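Local coordinates for protein cytochrome c, putative (Shewanella oneidensis, PDB 1SP3) that is an octaheme cytochrome c that probably acts as a respiratory oxidoreductase reducing tetrathionate, at residues A[337-349]-A[362-376]. Residues are numbered along the deposited sequence; the frame is centred on the assembly and turned at random.
Sequences IYDKKLNIFITPK and WNLAAKLGMEANPTM
CD1 of Ile337 rests 3.5 Å from CE3 of Trp362, sent there by CG1 standing anti to the backbone N (chi1 -174°), where the end of strand 325-339, its turn and the chain up to Lys349 lie against helix 362-372. Pro348 lies alongside the same indole, its CG near the ring plane at the edge, 4.0 Å from CZ3; Tyr356 stacks on this indole and Phe389 meets it edge-to-face. Farther along the helix, CG2 of Ile346 touches both CB of Ala366 and CG of Met370, where the small alanine lets a branched chain approach the backbone. The flexible Met370 bends at chi2 and chi3, bringing CE to 3.9 Å from CD1 of Ile344.

Where the chain crosses the helix, glycine suits position Gly369 because its bare CA comes 3.1 Å from Thr347 O in a CA-H...O contact, closer than a side chain there would allow. Beside it, Lys349 N donates a nearly straight bond (173°) to Ala365 O at 3.0 Å. That carbonyl keeps its helical bond from Gly369 N, the two donors arriving from opposite faces of its plane. The aliphatic part of Lys349 runs over Leu368, with CD 3.9 Å from CB, while NZ goes on to Ser69 O.

At the helix end, Asn373 is the N-cap of helix 374-378, its OD1 taking Met376 N in the carbonyl plane, on a lone pair. Its ND2 bonds Ser68 OG and packs 3.6 Å from CG2 of Thr347. A leucine in its place would probably leave Met376 N without its capping acceptor and Ser68 OG without this partner.

The side chain of Pro348 is about 8 Å from a bound heme c, probably heme c #4. Apolar side chains thus make up much of this buried contact, while a single backbone hydrogen bond joins the two segments at the crossing point.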
# COMPACT_ATOMS: atom_id res chain seq x y z
N ILE A 337 -1.29 -19.35 4.28
CA ILE A 337 -1.62 -20.68 3.80
C ILE A 337 -1.00 -21.01 2.45
O ILE A 337 -0.98 -20.19 1.54
CB ILE A 337 -3.17 -20.84 3.76
CG1 ILE A 337 -3.58 -22.30 3.38
CG2 ILE A 337 -3.84 -19.77 2.80
CD1 ILE A 337 -5.13 -22.61 3.45
N TYR A 338 -0.45 -22.22 2.35
CA TYR A 338 0.19 -22.71 1.17
C TYR A 338 -0.24 -24.17 0.86
O TYR A 338 -0.62 -24.93 1.72
CB TYR A 338 1.75 -22.52 1.21
CG TYR A 338 2.53 -23.61 1.90
CD1 TYR A 338 3.08 -24.68 1.18
CD2 TYR A 338 2.73 -23.56 3.28
CE1 TYR A 338 3.83 -25.72 1.87
CE2 TYR A 338 3.45 -24.56 3.95
CZ TYR A 338 3.99 -25.62 3.25
OH TYR A 338 4.70 -26.56 3.99
N ASP A 339 -0.21 -24.51 -0.41
CA ASP A 339 -0.51 -25.88 -0.87
C ASP A 339 0.67 -26.81 -0.56
O ASP A 339 1.76 -26.67 -1.13
CB ASP A 339 -0.72 -25.82 -2.37
CG ASP A 339 -1.27 -27.11 -2.92
OD1 ASP A 339 -0.56 -28.17 -2.84
OD2 ASP A 339 -2.38 -27.10 -3.49
N LYS A 340 0.44 -27.77 0.31
CA LYS A 340 1.52 -28.60 0.90
C LYS A 340 2.13 -29.51 -0.15
O LYS A 340 3.27 -29.94 0.00
CB LYS A 340 0.99 -29.46 2.06
CG LYS A 340 2.04 -30.34 2.66
CD LYS A 340 2.30 -29.98 4.11
CE LYS A 340 2.76 -31.17 5.01
NZ LYS A 340 2.22 -32.55 4.66
N LYS A 341 1.36 -29.79 -1.20
CA LYS A 341 1.87 -30.58 -2.31
C LYS A 341 2.50 -29.81 -3.46
O LYS A 341 3.53 -30.22 -3.98
CB LYS A 341 0.80 -31.54 -2.85
CG LYS A 341 0.61 -32.80 -1.94
CD LYS A 341 1.86 -33.71 -1.86
CE LYS A 341 1.52 -35.22 -2.14
NZ LYS A 341 0.08 -35.63 -1.85
N LEU A 342 1.88 -28.73 -3.89
CA LEU A 342 2.54 -27.96 -4.92
C LEU A 342 3.43 -27.07 -4.06
O LEU A 342 3.19 -26.86 -2.85
CB LEU A 342 1.49 -27.16 -5.74
CG LEU A 342 0.29 -28.00 -6.22
CD1 LEU A 342 -0.96 -27.10 -6.30
CD2 LEU A 342 0.62 -28.68 -7.61
N ASN A 343 4.51 -26.53 -4.47
CA ASN A 343 4.93 -25.78 -3.18
C ASN A 343 4.63 -24.28 -3.36
O ASN A 343 5.53 -23.55 -3.60
CB ASN A 343 6.38 -26.11 -2.72
CG ASN A 343 6.44 -27.30 -1.73
OD1 ASN A 343 6.00 -27.22 -0.58
ND2 ASN A 343 6.99 -28.40 -2.18
N ILE A 344 3.36 -23.88 -3.37
CA ILE A 344 2.92 -22.51 -3.69
C ILE A 344 1.96 -21.92 -2.69
O ILE A 344 1.13 -22.65 -2.08
CB ILE A 344 2.21 -22.41 -5.08
CG1 ILE A 344 0.81 -23.07 -5.03
CG2 ILE A 344 3.06 -23.02 -6.16
CD1 ILE A 344 0.06 -22.94 -6.33
N PHE A 345 2.00 -20.58 -2.56
CA PHE A 345 0.99 -19.93 -1.70
C PHE A 345 -0.37 -19.96 -2.35
O PHE A 345 -0.49 -19.80 -3.59
CB PHE A 345 1.43 -18.47 -1.38
CG PHE A 345 2.51 -18.41 -0.33
CD1 PHE A 345 3.77 -17.87 -0.62
CD2 PHE A 345 2.26 -18.88 0.96
CE1 PHE A 345 4.74 -17.83 0.33
CE2 PHE A 345 3.25 -18.81 1.96
CZ PHE A 345 4.48 -18.30 1.61
N ILE A 346 -1.38 -20.15 -1.53
CA ILE A 346 -2.76 -20.23 -1.94
C ILE A 346 -3.44 -18.92 -1.74
O ILE A 346 -3.10 -18.24 -0.80
CB ILE A 346 -3.46 -21.22 -1.04
CG1 ILE A 346 -2.90 -22.62 -1.36
CG2 ILE A 346 -5.04 -21.05 -1.12
CD1 ILE A 346 -3.44 -23.71 -0.37
N THR A 347 -4.40 -18.60 -2.62
CA THR A 347 -5.17 -17.40 -2.54
C THR A 347 -6.52 -17.87 -2.11
O THR A 347 -7.28 -18.35 -2.94
CB THR A 347 -5.29 -16.74 -3.94
OG1 THR A 347 -5.75 -17.73 -4.88
CG2 THR A 347 -3.91 -16.31 -4.50
N PRO A 348 -6.84 -17.80 -0.83
CA PRO A 348 -8.07 -18.43 -0.33
C PRO A 348 -9.26 -17.48 -0.34
O PRO A 348 -9.06 -16.30 -0.37
CB PRO A 348 -7.71 -18.81 1.10
CG PRO A 348 -6.88 -17.68 1.50
CD PRO A 348 -6.06 -17.25 0.28
N LYS A 349 -10.45 -18.04 -0.33
CA LYS A 349 -11.63 -17.26 -0.16
C LYS A 349 -11.85 -17.00 1.35
O LYS A 349 -12.02 -17.94 2.12
CB LYS A 349 -12.85 -17.99 -0.83
CG LYS A 349 -14.23 -17.24 -0.63
CD LYS A 349 -15.28 -17.98 -1.48
CE LYS A 349 -16.53 -17.18 -1.72
NZ LYS A 349 -16.38 -16.18 -2.77
N TRP A 362 -10.35 -24.23 6.11
CA TRP A 362 -9.31 -23.84 5.18
C TRP A 362 -9.30 -24.61 3.87
O TRP A 362 -8.87 -24.05 2.85
CB TRP A 362 -7.93 -23.95 5.85
CG TRP A 362 -7.57 -22.79 6.71
CD1 TRP A 362 -7.32 -22.81 8.05
CD2 TRP A 362 -7.44 -21.43 6.31
NE1 TRP A 362 -7.05 -21.55 8.52
CE2 TRP A 362 -7.09 -20.68 7.47
CE3 TRP A 362 -7.57 -20.75 5.09
CZ2 TRP A 362 -6.82 -19.31 7.43
CZ3 TRP A 362 -7.34 -19.36 5.06
CH2 TRP A 362 -6.97 -18.66 6.22
N ASN A 363 -9.71 -25.89 3.88
CA ASN A 363 -9.67 -26.68 2.63
C ASN A 363 -10.67 -26.10 1.65
O ASN A 363 -10.39 -25.97 0.52
CB ASN A 363 -9.97 -28.23 2.77
CG ASN A 363 -8.86 -29.02 3.49
OD1 ASN A 363 -9.03 -29.47 4.65
ND2 ASN A 363 -7.74 -29.26 2.79
N LEU A 364 -11.89 -25.87 2.11
CA LEU A 364 -12.95 -25.23 1.35
C LEU A 364 -12.52 -23.81 0.90
O LEU A 364 -12.69 -23.45 -0.26
CB LEU A 364 -14.16 -25.08 2.27
CG LEU A 364 -15.64 -25.04 1.79
CD1 LEU A 364 -16.52 -24.01 2.51
CD2 LEU A 364 -15.90 -25.11 0.25
N ALA A 365 -11.99 -23.00 1.83
CA ALA A 365 -11.50 -21.66 1.44
C ALA A 365 -10.40 -21.75 0.36
O ALA A 365 -10.45 -21.06 -0.65
CB ALA A 365 -11.09 -20.83 2.66
N ALA A 366 -9.47 -22.67 0.52
CA ALA A 366 -8.44 -22.92 -0.51
C ALA A 366 -9.00 -23.33 -1.85
O ALA A 366 -8.55 -22.82 -2.91
CB ALA A 366 -7.45 -24.01 -0.04
N LYS A 367 -9.95 -24.28 -1.82
CA LYS A 367 -10.52 -24.84 -3.06
C LYS A 367 -11.27 -23.72 -3.79
O LYS A 367 -11.08 -23.46 -5.00
CB LYS A 367 -11.49 -26.00 -2.72
CG LYS A 367 -12.51 -26.39 -3.88
CD LYS A 367 -13.82 -27.21 -3.33
CE LYS A 367 -14.84 -27.72 -4.43
NZ LYS A 367 -15.96 -26.77 -4.66
N LEU A 368 -12.11 -23.04 -3.05
CA LEU A 368 -12.91 -21.95 -3.66
C LEU A 368 -12.07 -20.74 -4.12
O LEU A 368 -12.39 -20.16 -5.14
CB LEU A 368 -14.06 -21.52 -2.73
CG LEU A 368 -15.18 -22.53 -2.43
CD1 LEU A 368 -16.12 -21.90 -1.32
CD2 LEU A 368 -15.99 -22.97 -3.77
N GLY A 369 -10.99 -20.40 -3.39
CA GLY A 369 -10.10 -19.30 -3.75
C GLY A 369 -9.23 -19.69 -4.96
O GLY A 369 -8.95 -18.88 -5.84
N MET A 370 -8.78 -20.93 -5.01
CA MET A 370 -8.01 -21.37 -6.18
C MET A 370 -8.82 -21.54 -7.47
O MET A 370 -8.31 -21.27 -8.57
CB MET A 370 -7.23 -22.63 -5.88
CG MET A 370 -6.20 -22.42 -4.73
SD MET A 370 -4.82 -21.34 -5.22
CE MET A 370 -3.72 -22.73 -5.62
N GLU A 371 -10.06 -22.01 -7.34
CA GLU A 371 -10.94 -22.11 -8.52
C GLU A 371 -11.40 -20.75 -8.97
O GLU A 371 -11.90 -20.63 -10.05
CB GLU A 371 -12.19 -22.95 -8.28
CG GLU A 371 -11.93 -24.37 -7.88
CD GLU A 371 -13.22 -25.01 -7.37
OE1 GLU A 371 -14.25 -24.25 -7.23
OE2 GLU A 371 -13.22 -26.25 -7.15
N ALA A 372 -11.23 -19.71 -8.17
CA ALA A 372 -11.64 -18.39 -8.64
C ALA A 372 -10.48 -17.53 -9.19
O ALA A 372 -10.72 -16.51 -9.87
CB ALA A 372 -12.44 -17.65 -7.55
N ASN A 373 -9.25 -17.91 -8.86
CA ASN A 373 -8.07 -17.13 -9.28
C ASN A 373 -7.80 -17.25 -10.81
O ASN A 373 -7.55 -18.35 -11.32
CB ASN A 373 -6.84 -17.55 -8.45
CG ASN A 373 -5.67 -16.55 -8.56
OD1 ASN A 373 -4.77 -16.68 -9.40
ND2 ASN A 373 -5.63 -15.60 -7.64
N PRO A 374 -7.86 -16.13 -11.55
CA PRO A 374 -7.57 -16.19 -12.99
C PRO A 374 -6.18 -16.73 -13.31
O PRO A 374 -6.08 -17.55 -14.22
CB PRO A 374 -7.71 -14.72 -13.46
CG PRO A 374 -7.63 -13.88 -12.18
CD PRO A 374 -8.25 -14.77 -11.12
N THR A 375 -5.14 -16.31 -12.60
CA THR A 375 -3.83 -16.85 -12.89
C THR A 375 -3.71 -18.37 -12.60
O THR A 375 -3.09 -19.07 -13.41
CB THR A 375 -2.71 -16.08 -12.20
OG1 THR A 375 -3.29 -14.98 -11.51
CG2 THR A 375 -1.84 -15.35 -13.22
N MET A 376 -4.29 -18.88 -11.50
CA MET A 376 -4.20 -20.30 -11.20
C MET A 376 -4.81 -21.09 -12.39
O MET A 376 -4.23 -22.07 -12.87
CB MET A 376 -4.89 -20.66 -9.92
CG MET A 376 -4.33 -19.99 -8.68
SD MET A 376 -2.54 -20.17 -8.48
CE MET A 376 -2.29 -19.33 -6.68